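Local coordinates for protein ATP phosphoribosyltransferase regulatory subunit (Bacillus halodurans, PDB 3OD1) that is the predicted regulatory HisZ partner of the HisG ATP phosphoribosyltransferase, required for the first step of histidine biosynthesis and possibly for its feedback control by histidine, at residues A139-I150 with K251-A261; L174-R184 with L207-L217. One frame throughout, in Å; residues are numbered along the deposited sequence.

Contact 1. Residues A139-I150 with K251-A261; sequences ASADGEVIALMI and KLYEVLESYGA
Y259 swings its CG anti to its own carbonyl carbon (chi1 -81°), which lays the ring over A147, while L252 sets CG anti to the backbone N (chi1 175°) and sends CD1 onto G143. The methyl of A147 sits over one ring face as a CH-pi contact, CB lying 3.7 Å from the Y259 centroid. Helices 139-150 and 251-258 cross at -52° with their axes 8.6 Å apart at the closest point. Such nearness depends on G143: L252 CD1 comes within 3.4 Å of G143 N, V255 CG1 lies against G143 CA, and a beta carbon there would collide with V255. On the sheet-facing side, I146 CG2 meets L256 CD2 at 3.9 Å, the two side chains set nearly perpendicular above strands 281-286 and 162-167. The tyrosine's hydroxyl reaches past E144 CB to a water 2.6 Å from Y259 OH, and this water donates to S140 O. A leucine here, lacking ring and hydroxyl, would probably open a gap over the A147 methyl and leave the water without its second partner. The polar ends find partners beyond the two segments: E144 in R105 and Y43, D142 in R299, and S140 in D369 of the second subunit. With no direct hydrogen bond between the two segments, shape and apolar fit hold this helix pair of the class II synthetase-like fold, and one water supplies its polar bridge.

Contact 2. Residues L174-R184 with L207-L217; sequences LLMDVVGNEQR and LNLSTIDKSRL
V178 and L217 form the tight part, lying alongside but running opposite ways with V178 CG1 3.6 Å from L217 CD1. Around them L175 CD1 reaches L217 CD2, and L209 CD1 closes on V178 CG1 from the turn before helix 211-217. V178 CG2 stands over one face of the R216 guanidinium, 3.2 Å from R216 NH1. Bends at chi2 and chi3 (-149° and -78°) fold the arginine back across V178. In its plane it donates through NH1 to D177 OD2 at 3.2 Å, meeting the carboxylate on its anti side with the two planes 81° apart. NE makes a weak bond of 3.4 Å to D213 OD1, within its own segment, and NH2 goes to L236 O.

Looser contacts lie at the other end, where R184 NH1 passes L209 CD2 at 4.0 Å and L207 CD2 slightly farther off. R184 is instead tied to its own segment, NH2 giving a 2.8 Å bond to V179 O. The antiparallel helices 174-179 and 211-217, part of the mostly helical excursion between neighbouring sheet strands 162-167 and 265-268, are joined by an apolar seam edged with charge, and R216 is likely fixed in rotation, its charge offset by both carboxylates.

How the contacts relate
The pair illustrates how chemistry follows depth within one chain. Contact 1 is a buried crossing of helices 139-155 and 240-258 against the large mixed sheet, with the second subunit at its margin; contact 2 is partly buried, lies farther from the chain centre and meets no other chain of the assembly. They share no helix, and their centres stand about 33 Å apart, yet contact 2 is nested along the chain inside the loop that contact 1 closes. In contact 1 small residues permit close crossing and charges turn to outside partners, whereas contact 2 joins more widely spaced, antiparallel helices and carries a salt bridge directly across.

Contact 1. Residues A139-I150 with K251-A261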
loop_
_atom_site.group_PDB
_atom_site.type_symbol
_atom_site.label_atom_id
_atom_site.label_comp_id
_atom_site.label_asym_id
_atom_site.label_seq_id
_atom_site.Cartn_x
_atom_site.Cartn_y
_atom_site.Cartn_z
ATOM N N ALA B 139 3.597 -27.795 17.701
ATOM C CA ALA B 139 2.235 -27.987 17.218
ATOM C C ALA B 139 1.374 -26.788 17.609
ATOM O O ALA B 139 0.399 -26.471 16.936
ATOM C CB ALA B 139 1.641 -29.285 17.784
ATOM N N SER B 140 1.732 -26.128 18.709
ATOM C CA SER B 140 1.024 -24.922 19.145
ATOM C C SER B 140 1.083 -23.858 18.053
ATOM O O SER B 140 0.087 -23.196 17.752
ATOM C CB SER B 140 1.634 -24.370 20.442
ATOM O OG SER B 140 1.429 -25.271 21.515
ATOM N N ALA B 141 2.261 -23.718 17.457
ATOM C CA ALA B 141 2.502 -22.722 16.424
ATOM C C ALA B 141 1.782 -23.091 15.126
ATOM O O ALA B 141 1.190 -22.219 14.482
ATOM C CB ALA B 141 3.994 -22.581 16.186
ATOM N N ASP B 142 1.853 -24.367 14.735
ATOM C CA ASP B 142 1.094 -24.872 13.581
ATOM C C ASP B 142 -0.396 -24.523 13.712
ATOM O O ASP B 142 -1.003 -23.977 12.797
ATOM C CB ASP B 142 1.228 -26.392 13.468
ATOM C CG ASP B 142 2.584 -26.838 12.933
ATOM O OD1 ASP B 142 3.351 -25.999 12.418
ATOM O OD2 ASP B 142 2.864 -28.051 13.016
ATOM N N GLY B 143 -0.978 -24.852 14.862
ATOM C CA GLY B 143 -2.387 -24.578 15.114
ATOM C C GLY B 143 -2.700 -23.098 15.180
ATOM O O GLY B 143 -3.749 -22.655 14.707
ATOM N N GLU B 144 -1.787 -22.325 15.763
ATOM C CA GLU B 144 -1.976 -20.874 15.874
ATOM C C GLU B 144 -2.172 -20.182 14.522
ATOM O O GLU B 144 -3.120 -19.426 14.354
ATOM C CB GLU B 144 -0.815 -20.216 16.628
ATOM C CG GLU B 144 -0.920 -18.680 16.717
ATOM C CD GLU B 144 0.331 -18.030 17.307
ATOM O OE1 GLU B 144 1.076 -18.707 18.054
ATOM O OE2 GLU B 144 0.589 -16.847 17.002
ATOM N N VAL B 145 -1.284 -20.412 13.563
ATOM C CA VAL B 145 -1.428 -19.698 12.291
ATOM C C VAL B 145 -2.703 -20.101 11.545
ATOM O O VAL B 145 -3.296 -19.283 10.856
ATOM C CB VAL B 145 -0.188 -19.830 11.367
ATOM C CG1 VAL B 145 1.052 -19.259 12.055
ATOM C CG2 VAL B 145 0.030 -21.275 10.960
ATOM N N ILE B 146 -3.129 -21.354 11.679
ATOM C CA ILE B 146 -4.351 -21.786 11.008
ATOM C C ILE B 146 -5.571 -21.196 11.710
ATOM O O ILE B 146 -6.480 -20.690 11.055
ATOM C CB ILE B 146 -4.461 -23.329 10.937
ATOM C CG1 ILE B 146 -3.386 -23.901 9.991
ATOM C CG2 ILE B 146 -5.850 -23.733 10.492
ATOM C CD1 ILE B 146 -3.307 -25.442 9.986
ATOM N N ALA B 147 -5.566 -21.247 13.043
ATOM C CA ALA B 147 -6.638 -20.686 13.857
ATOM C C ALA B 147 -6.773 -19.176 13.679
ATOM O O ALA B 147 -7.879 -18.648 13.674
ATOM C CB ALA B 147 -6.435 -21.044 15.333
ATOM N N LEU B 148 -5.649 -18.481 13.552
ATOM C CA LEU B 148 -5.670 -17.053 13.274
ATOM C C LEU B 148 -6.273 -16.792 11.893
ATOM O O LEU B 148 -7.146 -15.944 11.745
ATOM C CB LEU B 148 -4.264 -16.463 13.375
ATOM C CG LEU B 148 -4.060 -15.008 12.927
ATOM C CD1 LEU B 148 -5.061 -14.071 13.610
ATOM C CD2 LEU B 148 -2.625 -14.583 13.215
HETATM N N MSE B 149 -5.832 -17.540 10.887
HETATM C CA MSE B 149 -6.382 -17.368 9.547
HETATM C C MSE B 149 -7.902 -17.517 9.553
HETATM O O MSE B 149 -8.624 -16.732 8.912
HETATM C CB MSE B 149 -5.780 -18.382 8.575
HETATM C CG MSE B 149 -5.984 -17.974 7.107
HETATM SE SE MSE B 149 -5.164 -19.205 5.829
HETATM C CE MSE B 149 -6.248 -20.782 6.144
ATOM N N ILE B 150 -8.378 -18.544 10.253
ATOM C CA ILE B 150 -9.801 -18.814 10.339
ATOM C C ILE B 150 -10.519 -17.676 11.055
ATOM O O ILE B 150 -11.605 -17.258 10.644
ATOM C CB ILE B 150 -10.074 -20.172 11.037
ATOM C CG1 ILE B 150 -9.576 -21.318 10.142
ATOM C CG2 ILE B 150 -11.565 -20.306 11.409
ATOM C CD1 ILE B 150 -9.667 -22.696 10.751
ATOM N N LYS B 251 -1.869 -34.202 16.497
ATOM C CA LYS B 251 -1.735 -33.158 17.502
ATOM C C LYS B 251 -2.226 -31.800 16.987
ATOM O O LYS B 251 -2.806 -31.018 17.744
ATOM C CB LYS B 251 -0.312 -33.042 18.031
ATOM C CG LYS B 251 -0.223 -32.004 19.137
ATOM C CD LYS B 251 0.973 -32.208 20.045
ATOM C CE LYS B 251 0.894 -31.262 21.240
ATOM N NZ LYS B 251 2.155 -31.256 22.033
ATOM N N LEU B 252 -1.994 -31.524 15.704
ATOM C CA LEU B 252 -2.485 -30.290 15.086
ATOM C C LEU B 252 -4.003 -30.203 15.200
ATOM O O LEU B 252 -4.549 -29.158 15.568
ATOM C CB LEU B 252 -2.073 -30.214 13.613
ATOM C CG LEU B 252 -2.632 -29.029 12.835
ATOM C CD1 LEU B 252 -2.300 -27.729 13.561
ATOM C CD2 LEU B 252 -2.103 -29.032 11.397
ATOM N N TYR B 253 -4.687 -31.305 14.898
ATOM C CA TYR B 253 -6.145 -31.318 14.976
ATOM C C TYR B 253 -6.602 -31.058 16.409
ATOM O O TYR B 253 -7.566 -30.344 16.631
ATOM C CB TYR B 253 -6.740 -32.633 14.444
ATOM C CG TYR B 253 -8.252 -32.593 14.356
ATOM C CD1 TYR B 253 -8.888 -31.833 13.377
ATOM C CD2 TYR B 253 -9.044 -33.289 15.259
ATOM C CE1 TYR B 253 -10.266 -31.770 13.293
ATOM C CE2 TYR B 253 -10.432 -33.239 15.182
ATOM C CZ TYR B 253 -11.036 -32.474 14.198
ATOM O OH TYR B 253 -12.408 -32.404 14.108
ATOM N N GLU B 254 -5.900 -31.644 17.375
ATOM C CA GLU B 254 -6.213 -31.440 18.785
ATOM C C GLU B 254 -6.099 -29.971 19.169
ATOM O O GLU B 254 -6.980 -29.429 19.847
ATOM C CB GLU B 254 -5.290 -32.294 19.677
ATOM C CG GLU B 254 -5.551 -33.789 19.576
ATOM C CD GLU B 254 -4.530 -34.632 20.340
ATOM O OE1 GLU B 254 -3.597 -34.063 20.955
ATOM O OE2 GLU B 254 -4.661 -35.871 20.313
ATOM N N VAL B 255 -5.012 -29.331 18.738
ATOM C CA VAL B 255 -4.816 -27.900 18.974
ATOM C C VAL B 255 -5.948 -27.076 18.373
ATOM O O VAL B 255 -6.461 -26.152 19.006
ATOM C CB VAL B 255 -3.475 -27.393 18.394
ATOM C CG1 VAL B 255 -3.343 -25.885 18.600
ATOM C CG2 VAL B 255 -2.292 -28.129 19.032
ATOM N N LEU B 256 -6.345 -27.403 17.149
ATOM C CA LEU B 256 -7.428 -26.657 16.496
ATOM C C LEU B 256 -8.755 -26.823 17.248
ATOM O O LEU B 256 -9.566 -25.886 17.329
ATOM C CB LEU B 256 -7.555 -27.065 15.021
ATOM C CG LEU B 256 -6.365 -26.648 14.151
ATOM C CD1 LEU B 256 -6.468 -27.207 12.742
ATOM C CD2 LEU B 256 -6.269 -25.123 14.126
ATOM N N GLU B 257 -8.964 -28.017 17.804
ATOM C CA GLU B 257 -10.143 -28.273 18.627
ATOM C C GLU B 257 -10.155 -27.321 19.812
ATOM O O GLU B 257 -11.177 -26.707 20.114
ATOM C CB GLU B 257 -10.163 -29.727 19.126
ATOM C CG GLU B 257 -10.378 -30.761 18.030
ATOM C CD GLU B 257 -10.658 -32.147 18.582
ATOM O OE1 GLU B 257 -9.765 -32.729 19.234
ATOM O OE2 GLU B 257 -11.779 -32.651 18.364
ATOM N N SER B 258 -9.013 -27.193 20.479
ATOM C CA SER B 258 -8.903 -26.275 21.604
ATOM C C SER B 258 -9.250 -24.862 21.176
ATOM O O SER B 258 -9.883 -24.119 21.929
ATOM C CB SER B 258 -7.500 -26.321 22.209
ATOM O OG SER B 258 -7.247 -27.610 22.730
ATOM N N TYR B 259 -8.838 -24.483 19.968
ATOM C CA TYR B 259 -9.224 -23.177 19.436
ATOM C C TYR B 259 -10.680 -23.113 18.983
ATOM O O TYR B 259 -11.142 -22.062 18.551
ATOM C CB TYR B 259 -8.347 -22.767 18.253
ATOM C CG TYR B 259 -7.010 -22.172 18.623
ATOM C CD1 TYR B 259 -6.902 -20.852 19.046
ATOM C CD2 TYR B 259 -5.843 -22.920 18.500
ATOM C CE1 TYR B 259 -5.658 -20.300 19.370
ATOM C CE2 TYR B 259 -4.611 -22.382 18.810
ATOM C CZ TYR B 259 -4.519 -21.073 19.244
ATOM O OH TYR B 259 -3.282 -20.550 19.558
ATOM N N GLY B 260 -11.393 -24.229 19.049
ATOM C CA GLY B 260 -12.759 -24.260 18.557
ATOM C C GLY B 260 -12.832 -23.956 17.068
ATOM O O GLY B 260 -13.815 -23.386 16.591
ATOM N N ALA B 261 -11.789 -24.344 16.331
ATOM C CA ALA B 261 -11.708 -24.080 14.898
ATOM C C ALA B 261 -11.950 -25.348 14.094
ATOM O O ALA B 261 -11.876 -25.345 12.867
ATOM C CB ALA B 261 -10.349 -23.481 14.541
HETATM O O HOH W 1 -1.200 -22.118 19.880
#

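Contact 2. Residues L174-R184 with L207-L217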
loop_
_atom_site.group_PDB
_atom_site.type_symbol
_atom_site.label_atom_id
_atom_site.label_comp_id
_atom_site.label_asym_id
_atom_site.label_seq_id
_atom_site.Cartn_x
_atom_site.Cartn_y
_atom_site.Cartn_z
ATOM N N LEU B 174 5.722 -41.731 2.123
ATOM C CA LEU B 174 4.999 -42.766 1.398
ATOM C C LEU B 174 5.581 -42.994 0.008
ATOM O O LEU B 174 5.877 -44.130 -0.366
ATOM C CB LEU B 174 3.513 -42.422 1.285
ATOM C CG LEU B 174 2.677 -43.427 0.483
ATOM C CD1 LEU B 174 2.781 -44.857 1.068
ATOM C CD2 LEU B 174 1.222 -42.973 0.392
ATOM N N LEU B 175 5.734 -41.917 -0.756
ATOM C CA LEU B 175 6.289 -42.024 -2.101
ATOM C C LEU B 175 7.657 -42.718 -2.083
ATOM O O LEU B 175 7.862 -43.706 -2.787
ATOM C CB LEU B 175 6.389 -40.644 -2.752
ATOM C CG LEU B 175 5.156 -40.264 -3.581
ATOM C CD1 LEU B 175 3.887 -40.921 -3.018
ATOM C CD2 LEU B 175 5.026 -38.759 -3.711
HETATM N N MSE B 176 8.581 -42.201 -1.273
HETATM C CA MSE B 176 9.914 -42.798 -1.141
HETATM C C MSE B 176 9.853 -44.268 -0.765
HETATM O O MSE B 176 10.477 -45.118 -1.413
HETATM C CB MSE B 176 10.750 -42.065 -0.094
HETATM C CG MSE B 176 11.393 -40.799 -0.607
HETATM SE SE MSE B 176 12.550 -41.096 -2.150
HETATM C CE MSE B 176 12.582 -39.255 -2.781
ATOM N N ASP B 177 9.117 -44.576 0.294
ATOM C CA ASP B 177 9.134 -45.938 0.788
ATOM C C ASP B 177 8.698 -46.918 -0.292
ATOM O O ASP B 177 9.069 -48.095 -0.255
ATOM C CB ASP B 177 8.269 -46.100 2.030
ATOM C CG ASP B 177 8.570 -47.386 2.757
ATOM O OD1 ASP B 177 9.727 -47.553 3.198
ATOM O OD2 ASP B 177 7.661 -48.226 2.875
ATOM N N VAL B 178 7.930 -46.427 -1.263
ATOM C CA VAL B 178 7.434 -47.291 -2.329
ATOM C C VAL B 178 8.316 -47.321 -3.576
ATOM O O VAL B 178 8.577 -48.390 -4.126
ATOM C CB VAL B 178 6.006 -46.923 -2.742
ATOM C CG1 VAL B 178 5.607 -47.707 -3.984
ATOM C CG2 VAL B 178 5.032 -47.173 -1.584
ATOM N N VAL B 179 8.773 -46.160 -4.030
ATOM C CA VAL B 179 9.548 -46.114 -5.268
ATOM C C VAL B 179 11.062 -46.040 -5.035
ATOM O O VAL B 179 11.849 -46.276 -5.952
ATOM C CB VAL B 179 9.069 -44.985 -6.215
ATOM C CG1 VAL B 179 7.592 -45.170 -6.545
ATOM C CG2 VAL B 179 9.323 -43.618 -5.608
ATOM N N GLY B 180 11.458 -45.713 -3.808
ATOM C CA GLY B 180 12.849 -45.779 -3.387
ATOM C C GLY B 180 13.846 -44.905 -4.130
ATOM O O GLY B 180 15.047 -44.959 -3.857
ATOM N N ASN B 181 13.359 -44.099 -5.067
ATOM C CA ASN B 181 14.227 -43.255 -5.882
ATOM C C ASN B 181 13.702 -41.827 -5.940
ATOM O O ASN B 181 12.544 -41.603 -6.283
ATOM C CB ASN B 181 14.347 -43.833 -7.296
ATOM C CG ASN B 181 15.379 -43.112 -8.143
ATOM O OD1 ASN B 181 15.772 -41.984 -7.846
ATOM N ND2 ASN B 181 15.825 -43.766 -9.212
ATOM N N GLU B 182 14.560 -40.866 -5.606
ATOM C CA GLU B 182 14.176 -39.457 -5.592
ATOM C C GLU B 182 13.529 -39.024 -6.904
ATOM O O GLU B 182 12.596 -38.218 -6.913
ATOM C CB GLU B 182 15.390 -38.576 -5.291
ATOM C CG GLU B 182 15.074 -37.093 -5.172
ATOM C CD GLU B 182 14.493 -36.728 -3.821
ATOM O OE1 GLU B 182 14.808 -37.429 -2.834
ATOM O OE2 GLU B 182 13.730 -35.738 -3.746
ATOM N N GLN B 183 14.027 -39.566 -8.009
ATOM C CA GLN B 183 13.535 -39.196 -9.330
ATOM C C GLN B 183 12.159 -39.798 -9.577
ATOM O O GLN B 183 11.274 -39.140 -10.120
ATOM C CB GLN B 183 14.516 -39.640 -10.418
ATOM C CG GLN B 183 15.973 -39.673 -9.970
ATOM C CD GLN B 183 16.389 -38.426 -9.205
ATOM O OE1 GLN B 183 15.906 -37.324 -9.471
ATOM N NE2 GLN B 183 17.293 -38.600 -8.245
ATOM N N ARG B 184 11.989 -41.054 -9.175
ATOM C CA ARG B 184 10.703 -41.730 -9.304
ATOM C C ARG B 184 9.661 -41.035 -8.425
ATOM O O ARG B 184 8.505 -40.880 -8.817
ATOM C CB ARG B 184 10.819 -43.210 -8.921
ATOM C CG ARG B 184 11.878 -43.993 -9.702
ATOM C CD ARG B 184 11.965 -45.457 -9.242
ATOM N NE ARG B 184 10.890 -46.284 -9.793
ATOM C CZ ARG B 184 10.445 -47.414 -9.242
ATOM N NH1 ARG B 184 9.464 -48.099 -9.822
ATOM N NH2 ARG B 184 10.974 -47.860 -8.109
ATOM N N LEU B 207 4.190 -48.291 -13.641
ATOM C CA LEU B 207 5.409 -48.564 -12.884
ATOM C C LEU B 207 5.635 -50.049 -12.652
ATOM O O LEU B 207 4.694 -50.840 -12.627
ATOM C CB LEU B 207 5.384 -47.837 -11.541
ATOM C CG LEU B 207 5.549 -46.319 -11.582
ATOM C CD1 LEU B 207 5.483 -45.775 -10.173
ATOM C CD2 LEU B 207 6.863 -45.936 -12.249
ATOM N N ASN B 208 6.898 -50.417 -12.481
ATOM C CA ASN B 208 7.241 -51.794 -12.170
ATOM C C ASN B 208 7.125 -52.022 -10.669
ATOM O O ASN B 208 8.128 -52.057 -9.959
ATOM C CB ASN B 208 8.649 -52.126 -12.671
ATOM C CG ASN B 208 8.723 -53.487 -13.338
ATOM O OD1 ASN B 208 9.419 -53.665 -14.338
ATOM N ND2 ASN B 208 7.989 -54.456 -12.794
ATOM N N LEU B 209 5.891 -52.161 -10.191
ATOM C CA LEU B 209 5.636 -52.303 -8.762
ATOM C C LEU B 209 4.781 -53.521 -8.450
ATOM O O LEU B 209 4.026 -53.999 -9.299
ATOM C CB LEU B 209 4.944 -51.052 -8.206
ATOM C CG LEU B 209 5.725 -49.735 -8.187
ATOM C CD1 LEU B 209 4.821 -48.588 -7.732
ATOM C CD2 LEU B 209 6.953 -49.840 -7.296
ATOM N N SER B 210 4.898 -54.001 -7.214
ATOM C CA SER B 210 4.076 -55.095 -6.719
ATOM C C SER B 210 2.609 -54.688 -6.622
ATOM O O SER B 210 2.249 -53.546 -6.909
ATOM C CB SER B 210 4.584 -55.570 -5.356
ATOM O OG SER B 210 4.618 -54.511 -4.418
ATOM N N THR B 211 1.764 -55.629 -6.209
ATOM C CA THR B 211 0.327 -55.390 -6.154
ATOM C C THR B 211 -0.079 -54.603 -4.910
ATOM O O THR B 211 -0.988 -53.772 -4.962
ATOM C CB THR B 211 -0.469 -56.712 -6.226
ATOM O OG1 THR B 211 -1.859 -56.423 -6.413
ATOM C CG2 THR B 211 -0.285 -57.531 -4.951
ATOM N N ILE B 212 0.602 -54.859 -3.796
ATOM C CA ILE B 212 0.327 -54.146 -2.554
ATOM C C ILE B 212 0.858 -52.716 -2.633
ATOM O O ILE B 212 0.276 -51.795 -2.059
ATOM C CB ILE B 212 0.936 -54.868 -1.325
ATOM C CG1 ILE B 212 -0.066 -54.901 -0.168
ATOM C CG2 ILE B 212 2.246 -54.214 -0.897
ATOM C CD1 ILE B 212 0.385 -55.736 1.014
ATOM N N ASP B 213 1.955 -52.534 -3.361
ATOM C CA ASP B 213 2.581 -51.227 -3.473
ATOM C C ASP B 213 1.810 -50.281 -4.390
ATOM O O ASP B 213 1.694 -49.087 -4.102
ATOM C CB ASP B 213 4.035 -51.366 -3.919
ATOM C CG ASP B 213 4.946 -51.746 -2.778
ATOM O OD1 ASP B 213 4.463 -51.746 -1.626
ATOM O OD2 ASP B 213 6.134 -52.040 -3.019
ATOM N N LYS B 214 1.283 -50.808 -5.491
ATOM C CA LYS B 214 0.446 -50.001 -6.365
ATOM C C LYS B 214 -0.785 -49.534 -5.598
ATOM O O LYS B 214 -1.235 -48.397 -5.761
ATOM C CB LYS B 214 0.054 -50.773 -7.627
ATOM C CG LYS B 214 1.221 -51.015 -8.569
ATOM C CD LYS B 214 0.794 -51.569 -9.920
ATOM C CE LYS B 214 2.021 -51.767 -10.813
ATOM N NZ LYS B 214 1.694 -52.255 -12.184
ATOM N N SER B 215 -1.305 -50.408 -4.739
ATOM C CA SER B 215 -2.488 -50.097 -3.937
ATOM C C SER B 215 -2.209 -49.000 -2.917
ATOM O O SER B 215 -3.065 -48.156 -2.655
ATOM C CB SER B 215 -3.001 -51.344 -3.216
ATOM O OG SER B 215 -3.286 -52.375 -4.141
ATOM N N ARG B 216 -1.021 -49.035 -2.323
ATOM C CA ARG B 216 -0.629 -48.010 -1.372
ATOM C C ARG B 216 -0.634 -46.654 -2.074
ATOM O O ARG B 216 -1.355 -45.745 -1.670
ATOM C CB ARG B 216 0.747 -48.313 -0.768
ATOM C CG ARG B 216 0.808 -49.610 0.051
ATOM C CD ARG B 216 1.833 -49.509 1.181
ATOM N NE ARG B 216 3.204 -49.670 0.706
ATOM C CZ ARG B 216 4.275 -49.097 1.256
ATOM N NH1 ARG B 216 5.475 -49.320 0.739
ATOM N NH2 ARG B 216 4.156 -48.295 2.309
ATOM N N LEU B 217 0.159 -46.531 -3.136
ATOM C CA LEU B 217 0.222 -45.288 -3.896
ATOM C C LEU B 217 -1.174 -44.841 -4.314
ATOM O O LEU B 217 -1.505 -43.652 -4.266
ATOM C CB LEU B 217 1.119 -45.450 -5.125
ATOM C CG LEU B 217 2.610 -45.635 -4.823
ATOM C CD1 LEU B 217 3.420 -45.746 -6.100
ATOM C CD2 LEU B 217 3.114 -44.491 -3.979
#